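Local coordinates for nitrate transport protein (Parabacteroides distasonis, PDB 3HN0) that probably serves as the substrate-binding component of an ABC transporter, capturing a small solute, perhaps nitrate or a related compound, for uptake, at residues 61-66 / 267-272; 87-92 / 152-157; 111-116 / 125-130. All blocks are in the same frame, centred on the assembly; numbering follows the deposited sequence.

Interaction 1 of 3, residues 61-66 / 267-272. With PO4 (phosphate ion), chain C.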
loop_
_atom_site.group_PDB
_atom_site.type_symbol
_atom_site.label_atom_id
_atom_site.label_comp_id
_atom_site.label_asym_id
_atom_site.label_seq_id
_atom_site.Cartn_x
_atom_site.Cartn_y
_atom_site.Cartn_z
ATOM N N PRO A 61 -17.198 -7.420 7.518
ATOM C CA PRO A 61 -16.609 -6.140 7.181
ATOM C C PRO A 61 -16.105 -5.431 8.431
ATOM O O PRO A 61 -16.713 -5.536 9.525
ATOM C CB PRO A 61 -17.764 -5.382 6.557
ATOM C CG PRO A 61 -18.582 -6.456 5.900
ATOM C CD PRO A 61 -18.545 -7.559 6.933
HETATM N N MSE A 62 -14.970 -4.752 8.257
HETATM C CA MSE A 62 -14.372 -3.973 9.342
HETATM C C MSE A 62 -15.367 -2.978 9.943
HETATM O O MSE A 62 -15.383 -2.787 11.173
HETATM C CB MSE A 62 -13.105 -3.247 8.849
HETATM C CG MSE A 62 -12.308 -2.523 9.847
HETATM SE SE MSE A 62 -11.558 -3.562 11.241
HETATM C CE MSE A 62 -10.254 -4.441 10.111
ATOM N N ILE A 63 -16.201 -2.350 9.119
ATOM C CA ILE A 63 -17.170 -1.369 9.716
ATOM C C ILE A 63 -18.123 -2.078 10.695
ATOM O O ILE A 63 -18.434 -1.559 11.753
ATOM C CB ILE A 63 -17.893 -0.485 8.664
ATOM C CG1 ILE A 63 -18.750 -1.288 7.705
ATOM C CG2 ILE A 63 -16.834 0.310 7.818
ATOM C CD1 ILE A 63 -19.700 -0.369 6.879
ATOM N N ASN A 64 -18.548 -3.298 10.368
ATOM C CA ASN A 64 -19.402 -4.052 11.282
ATOM C C ASN A 64 -18.678 -4.386 12.536
ATOM O O ASN A 64 -19.248 -4.358 13.628
ATOM C CB ASN A 64 -19.935 -5.349 10.640
ATOM C CG ASN A 64 -20.851 -5.085 9.437
ATOM O OD1 ASN A 64 -20.373 -4.654 8.387
ATOM N ND2 ASN A 64 -22.146 -5.349 9.586
ATOM N N ALA A 65 -17.418 -4.761 12.403
ATOM C CA ALA A 65 -16.612 -5.124 13.566
ATOM C C ALA A 65 -16.517 -3.931 14.512
ATOM O O ALA A 65 -16.790 -4.030 15.733
ATOM C CB ALA A 65 -15.217 -5.619 13.103
ATOM N N ALA A 66 -16.225 -2.770 13.950
ATOM C CA ALA A 66 -16.165 -1.550 14.735
ATOM C C ALA A 66 -17.466 -1.222 15.448
ATOM O O ALA A 66 -17.465 -0.861 16.638
ATOM C CB ALA A 66 -15.722 -0.379 13.869
ATOM N N LYS A 267 -22.427 6.869 11.465
ATOM C CA LYS A 267 -23.263 5.796 11.956
ATOM C C LYS A 267 -22.767 4.436 11.513
ATOM O O LYS A 267 -22.964 3.492 12.248
ATOM C CB LYS A 267 -24.730 5.982 11.548
ATOM C CG LYS A 267 -25.445 7.176 12.237
ATOM C CD LYS A 267 -26.976 7.206 11.940
ATOM N N ALA A 268 -22.117 4.342 10.349
ATOM C CA ALA A 268 -21.645 3.023 9.833
ATOM C C ALA A 268 -20.630 2.354 10.784
ATOM O O ALA A 268 -20.496 1.122 10.770
ATOM C CB ALA A 268 -21.047 3.165 8.422
ATOM N N VAL A 269 -19.913 3.147 11.602
ATOM C CA VAL A 269 -18.950 2.544 12.538
ATOM C C VAL A 269 -19.424 2.659 13.979
ATOM O O VAL A 269 -18.674 2.376 14.892
ATOM C CB VAL A 269 -17.561 3.176 12.378
ATOM C CG1 VAL A 269 -17.024 2.839 10.944
ATOM C CG2 VAL A 269 -17.598 4.717 12.666
ATOM N N GLY A 270 -20.666 3.081 14.168
ATOM C CA GLY A 270 -21.235 3.239 15.475
ATOM C C GLY A 270 -20.970 4.564 16.147
ATOM O O GLY A 270 -21.090 4.658 17.373
ATOM N N GLY A 271 -20.629 5.590 15.365
ATOM C CA GLY A 271 -20.606 6.958 15.882
ATOM C C GLY A 271 -19.271 7.449 16.422
ATOM O O GLY A 271 -19.137 8.620 16.764
ATOM N N ARG A 272 -18.291 6.566 16.517
ATOM C CA ARG A 272 -16.959 6.928 16.993
ATOM C C ARG A 272 -15.960 5.885 16.571
ATOM O O ARG A 272 -16.337 4.750 16.253
ATOM C CB ARG A 272 -16.960 7.060 18.531
ATOM C CG ARG A 272 -17.190 5.756 19.282
ATOM C CD ARG A 272 -17.494 6.036 20.717
ATOM N NE ARG A 272 -17.499 4.854 21.557
ATOM C CZ ARG A 272 -18.522 3.996 21.650
ATOM N NH1 ARG A 272 -19.632 4.186 20.955
ATOM N NH2 ARG A 272 -18.435 2.949 22.458
HETATM P P PO4 C . -15.272 4.650 24.247
HETATM O O1 PO4 C . -14.008 4.320 25.022
HETATM O O2 PO4 C . -15.002 4.637 22.751
HETATM O O3 PO4 C . -15.754 6.034 24.647
HETATM O O4 PO4 C . -16.319 3.646 24.630
#

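Interaction 2 of 3, residues 87-92 / 152-157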
loop_
_atom_site.group_PDB
_atom_site.type_symbol
_atom_site.label_atom_id
_atom_site.label_comp_id
_atom_site.label_asym_id
_atom_site.label_seq_id
_atom_site.Cartn_x
_atom_site.Cartn_y
_atom_site.Cartn_z
ATOM N N TYR A 87 -12.753 -2.997 -7.339
ATOM C CA TYR A 87 -12.192 -2.548 -8.578
ATOM C C TYR A 87 -13.205 -1.860 -9.463
ATOM O O TYR A 87 -14.380 -2.177 -9.428
ATOM C CB TYR A 87 -11.579 -3.741 -9.315
ATOM C CG TYR A 87 -10.385 -4.317 -8.649
ATOM C CD1 TYR A 87 -10.528 -5.261 -7.615
ATOM C CD2 TYR A 87 -9.082 -3.937 -9.019
ATOM C CE1 TYR A 87 -9.419 -5.807 -6.965
ATOM C CE2 TYR A 87 -7.980 -4.483 -8.348
ATOM C CZ TYR A 87 -8.155 -5.418 -7.341
ATOM O OH TYR A 87 -7.059 -5.966 -6.701
ATOM N N LEU A 88 -12.773 -0.865 -10.233
ATOM C CA LEU A 88 -13.661 -0.205 -11.183
ATOM C C LEU A 88 -13.523 -0.864 -12.538
ATOM O O LEU A 88 -12.400 -1.020 -13.036
ATOM C CB LEU A 88 -13.244 1.254 -11.321
ATOM C CG LEU A 88 -13.991 2.179 -12.283
ATOM C CD1 LEU A 88 -15.451 2.320 -11.888
ATOM C CD2 LEU A 88 -13.238 3.520 -12.277
ATOM N N VAL A 89 -14.648 -1.187 -13.168
ATOM C CA VAL A 89 -14.659 -1.754 -14.506
ATOM C C VAL A 89 -15.472 -0.852 -15.440
ATOM O O VAL A 89 -16.439 -0.225 -15.022
ATOM C CB VAL A 89 -15.239 -3.189 -14.514
ATOM C CG1 VAL A 89 -14.350 -4.120 -13.702
ATOM C CG2 VAL A 89 -16.713 -3.242 -13.957
ATOM N N GLU A 90 -15.049 -0.791 -16.688
ATOM C CA GLU A 90 -15.719 0.023 -17.680
ATOM C C GLU A 90 -15.719 -0.714 -19.007
ATOM O O GLU A 90 -14.763 -1.439 -19.332
ATOM C CB GLU A 90 -15.052 1.414 -17.807
ATOM C CG GLU A 90 -14.687 2.068 -16.471
ATOM C CD GLU A 90 -14.239 3.520 -16.598
ATOM O OE1 GLU A 90 -15.017 4.336 -17.153
ATOM O OE2 GLU A 90 -13.126 3.853 -16.113
ATOM N N LYS A 91 -16.797 -0.518 -19.757
ATOM C CA LYS A 91 -16.906 -1.022 -21.114
ATOM C C LYS A 91 -16.414 0.028 -22.079
ATOM O O LYS A 91 -16.556 1.218 -21.819
ATOM C CB LYS A 91 -18.354 -1.342 -21.451
ATOM C CG LYS A 91 -18.801 -2.630 -20.860
ATOM C CD LYS A 91 -20.237 -3.001 -21.204
ATOM C CE LYS A 91 -20.442 -3.280 -22.696
ATOM N NZ LYS A 91 -21.129 -4.571 -22.961
ATOM N N THR A 92 -15.827 -0.447 -23.182
ATOM C CA THR A 92 -15.480 0.373 -24.347
ATOM C C THR A 92 -16.260 -0.154 -25.556
ATOM O O THR A 92 -16.147 -1.342 -25.887
ATOM C CB THR A 92 -13.975 0.285 -24.681
ATOM O OG1 THR A 92 -13.230 0.429 -23.471
ATOM C CG2 THR A 92 -13.560 1.378 -25.687
ATOM N N PRO A 152 -16.004 -13.075 -6.641
ATOM C CA PRO A 152 -15.751 -13.631 -7.966
ATOM C C PRO A 152 -16.493 -12.889 -9.084
ATOM O O PRO A 152 -16.256 -13.144 -10.297
ATOM C CB PRO A 152 -16.308 -15.051 -7.828
ATOM C CG PRO A 152 -17.396 -14.909 -6.925
ATOM C CD PRO A 152 -17.054 -13.855 -5.938
ATOM N N PHE A 153 -17.339 -11.942 -8.699
ATOM C CA PHE A 153 -18.234 -11.270 -9.664
ATOM C C PHE A 153 -17.402 -10.534 -10.720
ATOM O O PHE A 153 -17.755 -10.474 -11.904
ATOM C CB PHE A 153 -19.088 -10.264 -8.913
ATOM C CG PHE A 153 -19.871 -10.878 -7.828
ATOM C CD1 PHE A 153 -20.976 -11.653 -8.143
ATOM C CD2 PHE A 153 -19.485 -10.711 -6.456
ATOM C CE1 PHE A 153 -21.736 -12.251 -7.130
ATOM C CE2 PHE A 153 -20.230 -11.316 -5.454
ATOM C CZ PHE A 153 -21.354 -12.107 -5.800
ATOM N N LEU A 154 -16.328 -9.921 -10.258
ATOM C CA LEU A 154 -15.377 -9.233 -11.139
ATOM C C LEU A 154 -14.895 -10.161 -12.258
ATOM O O LEU A 154 -14.950 -9.831 -13.436
ATOM C CB LEU A 154 -14.190 -8.739 -10.329
ATOM C CG LEU A 154 -13.055 -7.987 -11.044
ATOM C CD1 LEU A 154 -13.574 -6.839 -11.898
ATOM C CD2 LEU A 154 -11.987 -7.457 -9.986
ATOM N N SER A 155 -14.403 -11.329 -11.859
ATOM C CA SER A 155 -13.886 -12.322 -12.810
ATOM C C SER A 155 -14.965 -12.800 -13.771
ATOM O O SER A 155 -14.731 -12.952 -14.987
ATOM C CB SER A 155 -13.304 -13.527 -12.053
ATOM O OG SER A 155 -12.131 -13.151 -11.353
ATOM N N ILE A 156 -16.143 -13.035 -13.218
ATOM C CA ILE A 156 -17.292 -13.515 -14.041
ATOM C C ILE A 156 -17.679 -12.455 -15.093
ATOM O O ILE A 156 -17.907 -12.770 -16.272
ATOM C CB ILE A 156 -18.485 -13.844 -13.125
ATOM C CG1 ILE A 156 -18.141 -15.053 -12.252
ATOM C CG2 ILE A 156 -19.800 -14.049 -13.945
ATOM C CD1 ILE A 156 -19.118 -15.246 -11.101
ATOM N N ALA A 157 -17.741 -11.188 -14.675
ATOM C CA ALA A 157 -18.075 -10.091 -15.568
ATOM C C ALA A 157 -17.027 -9.941 -16.659
ATOM O O ALA A 157 -17.356 -9.783 -17.823
ATOM C CB ALA A 157 -18.186 -8.765 -14.761
#

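Interaction 3 of 3, residues 111-116 / 125-130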
loop_
_atom_site.group_PDB
_atom_site.type_symbol
_atom_site.label_atom_id
_atom_site.label_comp_id
_atom_site.label_asym_id
_atom_site.label_seq_id
_atom_site.Cartn_x
_atom_site.Cartn_y
_atom_site.Cartn_z
ATOM N N LEU A 111 -16.097 3.990 -0.296
ATOM C CA LEU A 111 -14.794 3.951 -0.946
ATOM C C LEU A 111 -14.841 4.406 -2.400
ATOM O O LEU A 111 -13.864 4.985 -2.913
ATOM C CB LEU A 111 -14.137 2.567 -0.816
ATOM C CG LEU A 111 -13.716 2.231 0.650
ATOM C CD1 LEU A 111 -12.893 0.938 0.694
ATOM C CD2 LEU A 111 -12.966 3.374 1.325
ATOM N N THR A 112 -15.938 4.137 -3.079
ATOM C CA THR A 112 -16.093 4.595 -4.449
ATOM C C THR A 112 -16.214 6.118 -4.416
ATOM O O THR A 112 -15.555 6.801 -5.179
ATOM C CB THR A 112 -17.339 3.945 -5.112
ATOM O OG1 THR A 112 -17.139 2.515 -5.140
ATOM C CG2 THR A 112 -17.537 4.438 -6.533
ATOM N N ARG A 113 -17.018 6.637 -3.499
ATOM C CA ARG A 113 -17.147 8.093 -3.392
ATOM C C ARG A 113 -15.800 8.734 -3.054
ATOM O O ARG A 113 -15.432 9.755 -3.616
ATOM C CB ARG A 113 -18.223 8.454 -2.369
ATOM C CG ARG A 113 -19.643 8.227 -2.909
ATOM C CD ARG A 113 -20.663 8.823 -1.963
ATOM N NE ARG A 113 -21.185 7.838 -1.030
ATOM C CZ ARG A 113 -21.564 8.084 0.220
ATOM N NH1 ARG A 113 -21.427 9.294 0.753
ATOM N NH2 ARG A 113 -22.064 7.091 0.951
ATOM N N TYR A 114 -15.023 8.078 -2.186
ATOM C CA TYR A 114 -13.715 8.602 -1.834
ATOM C C TYR A 114 -12.772 8.671 -3.040
ATOM O O TYR A 114 -12.041 9.669 -3.265
ATOM C CB TYR A 114 -13.109 7.743 -0.719
ATOM C CG TYR A 114 -11.665 8.080 -0.461
ATOM C CD1 TYR A 114 -11.319 9.267 0.174
ATOM C CD2 TYR A 114 -10.615 7.204 -0.853
ATOM C CE1 TYR A 114 -10.007 9.603 0.405
ATOM C CE2 TYR A 114 -9.275 7.553 -0.622
ATOM C CZ TYR A 114 -8.989 8.760 0.013
ATOM O OH TYR A 114 -7.688 9.142 0.271
ATOM N N TYR A 115 -12.745 7.567 -3.787
ATOM C CA TYR A 115 -11.914 7.461 -4.978
ATOM C C TYR A 115 -12.286 8.531 -6.014
ATOM O O TYR A 115 -11.421 9.186 -6.536
ATOM C CB TYR A 115 -12.050 6.055 -5.613
ATOM C CG TYR A 115 -11.320 5.948 -6.920
ATOM C CD1 TYR A 115 -9.960 5.708 -6.946
ATOM C CD2 TYR A 115 -11.986 6.118 -8.129
ATOM C CE1 TYR A 115 -9.267 5.642 -8.161
ATOM C CE2 TYR A 115 -11.284 6.044 -9.343
ATOM C CZ TYR A 115 -9.940 5.801 -9.323
ATOM O OH TYR A 115 -9.221 5.733 -10.485
ATOM N N LEU A 116 -13.561 8.714 -6.259
ATOM C CA LEU A 116 -13.997 9.693 -7.258
ATOM C C LEU A 116 -13.597 11.100 -6.825
ATOM O O LEU A 116 -13.081 11.874 -7.627
ATOM C CB LEU A 116 -15.484 9.586 -7.506
ATOM C CG LEU A 116 -15.986 8.286 -8.173
ATOM C CD1 LEU A 116 -17.537 8.289 -8.218
ATOM C CD2 LEU A 116 -15.398 8.052 -9.560
ATOM N N LEU A 125 -23.611 8.364 -9.682
ATOM C CA LEU A 125 -23.724 7.071 -9.001
ATOM C C LEU A 125 -25.132 6.507 -9.149
ATOM O O LEU A 125 -26.102 7.217 -9.008
ATOM C CB LEU A 125 -23.322 7.199 -7.541
ATOM C CG LEU A 125 -21.877 7.678 -7.359
ATOM C CD1 LEU A 125 -21.570 7.950 -5.877
ATOM C CD2 LEU A 125 -20.894 6.661 -7.946
ATOM N N ASN A 126 -25.244 5.236 -9.489
ATOM C CA ASN A 126 -26.527 4.605 -9.592
ATOM C C ASN A 126 -26.598 3.412 -8.664
ATOM O O ASN A 126 -25.796 2.490 -8.759
ATOM C CB ASN A 126 -26.776 4.202 -11.032
ATOM C CG ASN A 126 -28.214 3.779 -11.287
ATOM O OD1 ASN A 126 -28.834 3.054 -10.484
ATOM N ND2 ASN A 126 -28.749 4.217 -12.423
ATOM N N TYR A 127 -27.586 3.448 -7.769
ATOM C CA TYR A 127 -27.748 2.467 -6.716
ATOM C C TYR A 127 -28.930 1.535 -7.015
ATOM O O TYR A 127 -29.444 0.857 -6.124
ATOM C CB TYR A 127 -27.949 3.187 -5.377
ATOM C CG TYR A 127 -26.777 4.022 -4.917
ATOM C CD1 TYR A 127 -25.574 3.421 -4.532
ATOM C CD2 TYR A 127 -26.857 5.422 -4.874
ATOM C CE1 TYR A 127 -24.471 4.203 -4.108
ATOM C CE2 TYR A 127 -25.797 6.192 -4.449
ATOM C CZ TYR A 127 -24.595 5.579 -4.068
ATOM O OH TYR A 127 -23.586 6.389 -3.617
ATOM N N ALA A 128 -29.286 1.440 -8.283
ATOM C CA ALA A 128 -30.363 0.557 -8.741
ATOM C C ALA A 128 -30.140 -0.900 -8.331
ATOM O O ALA A 128 -31.100 -1.613 -8.078
ATOM C CB ALA A 128 -30.548 0.681 -10.266
ATOM N N PHE A 129 -28.885 -1.341 -8.255
ATOM C CA PHE A 129 -28.576 -2.721 -7.928
ATOM C C PHE A 129 -27.834 -2.770 -6.594
ATOM O O PHE A 129 -26.734 -2.240 -6.487
ATOM C CB PHE A 129 -27.706 -3.322 -9.044
ATOM C CG PHE A 129 -28.400 -3.366 -10.408
ATOM C CD1 PHE A 129 -29.591 -4.062 -10.568
ATOM C CD2 PHE A 129 -27.852 -2.728 -11.513
ATOM C CE1 PHE A 129 -30.234 -4.102 -11.810
ATOM C CE2 PHE A 129 -28.484 -2.761 -12.748
ATOM C CZ PHE A 129 -29.672 -3.453 -12.899
ATOM N N ASN A 130 -28.394 -3.429 -5.586
ATOM C CA ASN A 130 -27.771 -3.383 -4.250
ATOM C C ASN A 130 -26.699 -4.435 -4.041
ATOM O O ASN A 130 -25.912 -4.329 -3.085
ATOM C CB ASN A 130 -28.811 -3.461 -3.123
ATOM C CG ASN A 130 -28.227 -3.066 -1.767
ATOM O OD1 ASN A 130 -28.232 -3.852 -0.832
ATOM N ND2 ASN A 130 -27.684 -1.874 -1.683
#

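Interaction 1 of 3, residues 61-66 / 267-272
The first turn of helix 62-70 runs up against a short 3-10 segment, 267-269, bringing the CA atoms of Ile63 and Val269 to 5.1 Å. The fold is consistent with that of a two-lobed periplasmic binding protein: helix 62-70 follows strand 57-61 of the large mixed sheet, Pro61 occupies its N-cap position, and the 3-10 turn comes after helix 251-264. The join is apolar. Ile63 splits its branches between two neighbours. Its CG2 meets Val269 CG1 at 4.0 Å, the two side chains crossing at about a right angle, while CD1 ends alongside Ala268 CB at 4.1 Å. That division follows from chi1 of 62°, which sets CG1 between the backbone N and the carbonyl carbon and leaves CG2 anti to the carbonyl carbon. One turn on, Ala66 brings its methyl, CB 4.3 Å from Val269 CB, and its carbonyl carbon comes nearer still, 3.8 Å from Val269 O. Phe257 and Ile261 of helix 251-264 also pack on Ile63, so the isoleucine is buried. Polar links lie at the other end of helix 62-70, where Asn70 donates through ND2 to Val269 O and accepts at its own O from Arg272 NH2. The chain turns at Gly270, whose N bonds back to Lys267 O at 3.0 Å; phi there is positive, and a beta carbon would be jammed against the carbonyl O of Val269. Beyond this, Arg272 reaches out with its chain extended from CG to NE and holds a phosphate ion, probably from the crystallisation liquor. Arg272 NH2 gives PO4 O4 a bent bond of 3.1 Å (144°), and Arg272 NE meets PO4 O2 at the guanidinium edge, in its plane, at 2.8 Å and a nearly straight 164°.

Interaction 2 of 3, residues 87-92 / 152-157
The ring of Tyr87 is the one flat side chain in this contact, and Leu154 comes at it obliquely: methyl CD2 lies 3.5 Å from Tyr87 CD1 and 3.8 Å from Tyr87 CG, near the root of the ring. The two side chains cross at about a right angle. The motif is a helix packed on a three-stranded antiparallel sheet. Strand 87-90 is the middle strand, and helix 153-160 links its two neighbours, 146-149 and 165-169, which makes a split beta-alpha-beta unit with 87-90 inserted between them. Tyr87 and Val89, two apart on the strand, both point toward the helix, while Leu88 between them points away. Leu154 is the residue that answers both. With CG anti to the backbone N (chi1 180°), it extends from the helix and spreads its two methyls over the strand, CD2 going to the tyrosine and CD1 to the valine. Ile139 of helix 132-141 and Ile166 of strand 165-169 pack on Val89 as well, and Ile166 also touches Tyr87, so the leucine enters a buried apolar layer. The far end of Tyr87 is polar but has its partner: the hydroxyl is hydrogen-bonded with Arg239 O, which helps fix the ring while Leu154 leans on its other end. Packing is closest beside the tyrosine, where Val89 CG1, anti to its own carbonyl carbon, presses on Leu154 CD1 at 3.4 Å, tighter than ordinary van der Waals contact.

Interaction 3 of 3, residues 111-116 / 125-130
Arg113 reaches Leu125 through chi1 of -75°, which sets CG anti to the carbonyl carbon; a bend at chi3 (-95°) then brings NE toward Tyr127. On the way, Arg113 CG rests 3.5 Å from Leu125 CD1, the two side chains crossing at about a right angle. The leucine's other methyl, CD2, meets Leu116 CD1 at 3.7 Å, the two leucines lying antiparallel alongside each other. Farther out, Arg113 NE and Tyr127 OH stand 3.8 Å apart, with guanidinium and phenol ring planes 89° apart; what ties them is Asp109 OD1, salt-bridged to NE and hydrogen-bonded to the hydroxyl. With an alanine in place of Arg113, Asp109 would probably be left without its charged mate, and Leu125 CD1 without the aliphatic stem it packs on. At the end of strand 125-126, Asn126 OD1 accepts from Ala128 N at 2.8 Å, an Asx turn. The whole is a beta-alpha-beta crossover: helix 107-119 connects the parallel strands 99-100 and 125-126, Leu99 of the first strand packs on Thr112, Leu116 and Leu125, and Tyr264 of helix 251-264 touches Arg113 from outside the unit.

Overall arrangement
The three contacts are nested along the chain: interaction 3 closes a short loop inside that of interaction 2, which lies inside the long loop closed by interaction 1. Interactions 2 and 3 are close neighbours, their centres 14 Å apart and nearest atoms about 4 Å, though they do not touch. Interaction 1 stands off, with centres 27 Å from interaction 2 and 19 Å from interaction 3. Between interactions 1 and 3 stands helix 251-264, whose Phe257 touches both Ile63 and Leu111, the latter in helix segment 111-116. In binding proteins of this kind the solute usually sits between the lobes; the phosphate beside interaction 1 does not identify that site.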